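Local coordinates for uncharacterized protein DUF849 (Burkholderia xenovorans LB400, PDB 3E02) that probably acts as a zinc-dependent beta-keto acid cleavage enzyme, of the kind that cleaves 3-keto-5-aminohexanoate, at residues P65-F68 against M69-L72. Sequence-based numbering, arbitrary orientation.
Sequences PDLF and MRFL
The carbonyl O of P65 accepts a hydrogen bond from M69 N, 2.9 Å away, the i to i+4 bond of a single alpha-helical turn. Having no N-H to donate, proline suits this first turn, where no earlier carbonyl of the helix needs one. CG of the selenomethionine M69 lies 3.4 Å from the same P65 O. D66 is exposed, a fit place for a carboxylate; CG and CD of R70 pass its carbonyl O in van der Waals contact. The apolar L67 is buried against A53 and P56; it runs side by side with R70, its CD2 3.5 Å from R70 NH1. Here the turn tightens, since R70 N bonds to L67 O from above the carbonyl plane, an i to i+3 step. F68 carries most of the contact. Its carbonyl O is gripped twice, by F71 N at 3.0 Å and by L72 N at 2.8 Å, the latter nearly in line with the C=O. The F71 ring, swung between its own N and carbonyl carbon (chi1 58°), lays a face over F68 CA, a CH-pi contact, and brings CZ to 3.4 Å from F68 CD2, the two ring planes at 50°, an oblique pair. Apolar L72 suits its buried place, CD1 against F68 CB. F68 lies near the zinc ligand H52. This helical turn leads through F71, at the N-cap position but with no side-chain group to cap, into helix 72-78 of a TIM-barrel fold.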
ATOM      1  N   PRO A  65       4.034  37.647 -21.789  1.00 39.49           N
ATOM      2  CA  PRO A  65       5.501  37.486 -21.852  1.00 39.38           C
ATOM      3  C   PRO A  65       6.296  38.753 -21.492  1.00 39.33           C
ATOM      4  O   PRO A  65       7.400  38.635 -20.972  1.00 39.69           O
ATOM      5  CB  PRO A  65       5.752  37.089 -23.316  1.00 40.22           C
ATOM      6  CG  PRO A  65       4.466  36.554 -23.793  1.00 40.12           C
ATOM      7  CD  PRO A  65       3.421  37.344 -23.100  1.00 40.18           C
ATOM      8  N   ASP A  66       5.742  39.941 -21.763  1.00 38.83           N
ATOM      9  CA  ASP A  66       6.395  41.211 -21.405  1.00 39.15           C
ATOM     10  C   ASP A  66       6.646  41.352 -19.900  1.00 38.63           C
ATOM     11  O   ASP A  66       7.667  41.931 -19.514  1.00 39.04           O
ATOM     12  CB  ASP A  66       5.593  42.429 -21.906  1.00 39.14           C
ATOM     13  CG  ASP A  66       5.516  42.518 -23.439  1.00 43.95           C
ATOM     14  OD1 ASP A  66       6.281  41.823 -24.155  1.00 44.35           O
ATOM     15  OD2 ASP A  66       4.677  43.310 -23.926  1.00 47.89           O
ATOM     16  N   LEU A  67       5.723  40.851 -19.068  1.00 38.91           N
ATOM     17  CA  LEU A  67       5.898  40.847 -17.605  1.00 38.64           C
ATOM     18  C   LEU A  67       7.013  39.885 -17.211  1.00 37.82           C
ATOM     19  O   LEU A  67       7.824  40.217 -16.347  1.00 37.43           O
ATOM     20  CB  LEU A  67       4.602  40.485 -16.853  1.00 39.09           C
ATOM     21  CG  LEU A  67       3.528  41.565 -16.814  1.00 39.73           C
ATOM     22  CD1 LEU A  67       2.259  41.011 -16.187  1.00 39.43           C
ATOM     23  CD2 LEU A  67       4.043  42.800 -16.054  1.00 37.28           C
ATOM     24  N   PHE A  68       7.044  38.703 -17.838  1.00 36.90           N
ATOM     25  CA  PHE A  68       8.143  37.744 -17.631  1.00 37.22           C
ATOM     26  C   PHE A  68       9.506  38.348 -17.986  1.00 37.27           C
ATOM     27  O   PHE A  68      10.470  38.170 -17.242  1.00 36.96           O
ATOM     28  CB  PHE A  68       7.914  36.435 -18.390  1.00 36.79           C
ATOM     29  CG  PHE A  68       6.945  35.515 -17.724  1.00 35.21           C
ATOM     30  CD1 PHE A  68       5.581  35.632 -17.945  1.00 34.75           C
ATOM     31  CD2 PHE A  68       7.402  34.514 -16.865  1.00 37.51           C
ATOM     32  CE1 PHE A  68       4.669  34.760 -17.320  1.00 35.73           C
ATOM     33  CE2 PHE A  68       6.514  33.643 -16.241  1.00 35.31           C
ATOM     34  CZ  PHE A  68       5.141  33.766 -16.467  1.00 34.34           C
HETATM   35  N   MSE A  69       9.570  39.116 -19.080  1.00 38.77           N
HETATM   36  CA  MSE A  69      10.820  39.799 -19.473  1.00 38.85           C
HETATM   37  C   MSE A  69      11.260  40.918 -18.528  1.00 39.23           C
HETATM   38  O   MSE A  69      12.385  41.407 -18.663  1.00 38.83           O
HETATM   39  CB  MSE A  69      10.768  40.271 -20.931  1.00 40.14           C
HETATM   40  CG  MSE A  69      10.667  39.113 -21.905  1.00 41.88           C
HETATM   41 SE   MSE A  69      12.093  37.771 -21.657  0.75 48.54          SE
HETATM   42  CE  MSE A  69      11.178  36.311 -22.448  1.00 43.30           C
ATOM     43  N   ARG A  70      10.390  41.317 -17.590  1.00 38.83           N
ATOM     44  CA  ARG A  70      10.740  42.277 -16.533  1.00 38.71           C
ATOM     45  C   ARG A  70      11.339  41.603 -15.283  1.00 37.73           C
ATOM     46  O   ARG A  70      11.779  42.308 -14.369  1.00 37.59           O
ATOM     47  CB  ARG A  70       9.553  43.171 -16.191  1.00 39.15           C
ATOM     48  CG  ARG A  70       9.218  44.145 -17.323  1.00 41.86           C
ATOM     49  CD  ARG A  70       7.822  44.748 -17.224  1.00 41.42           C
ATOM     50  NE  ARG A  70       7.583  45.453 -15.966  1.00 47.02           N
ATOM     51  CZ  ARG A  70       6.435  46.037 -15.622  1.00 46.79           C
ATOM     52  NH1 ARG A  70       5.373  46.018 -16.436  1.00 45.60           N
ATOM     53  NH2 ARG A  70       6.347  46.633 -14.431  1.00 45.51           N
ATOM     54  N   PHE A  71      11.340  40.262 -15.226  1.00 37.23           N
ATOM     55  CA  PHE A  71      12.049  39.531 -14.158  1.00 36.93           C
ATOM     56  C   PHE A  71      13.028  38.424 -14.596  1.00 36.39           C
ATOM     57  O   PHE A  71      13.989  38.165 -13.862  1.00 37.15           O
ATOM     58  CB  PHE A  71      11.115  39.048 -13.035  1.00 36.36           C
ATOM     59  CG  PHE A  71       9.977  38.151 -13.464  1.00 34.01           C
ATOM     60  CD1 PHE A  71      10.177  36.782 -13.665  1.00 32.60           C
ATOM     61  CD2 PHE A  71       8.671  38.648 -13.545  1.00 35.25           C
ATOM     62  CE1 PHE A  71       9.100  35.932 -13.999  1.00 33.16           C
ATOM     63  CE2 PHE A  71       7.583  37.806 -13.870  1.00 32.72           C
ATOM     64  CZ  PHE A  71       7.798  36.450 -14.099  1.00 35.49           C
ATOM     65  N   LEU A  72      12.818  37.792 -15.756  1.00 36.46           N
ATOM     66  CA  LEU A  72      13.725  36.712 -16.215  1.00 36.93           C
ATOM     67  C   LEU A  72      15.191  37.145 -16.425  1.00 37.64           C
ATOM     68  O   LEU A  72      16.089  36.539 -15.811  1.00 36.47           O
ATOM     69  CB  LEU A  72      13.157  35.954 -17.433  1.00 36.45           C
ATOM     70  CG  LEU A  72      11.896  35.115 -17.199  1.00 34.93           C
ATOM     71  CD1 LEU A  72      11.372  34.543 -18.514  1.00 34.98           C
ATOM     72  CD2 LEU A  72      12.122  34.001 -16.180  1.00 33.65           C
TER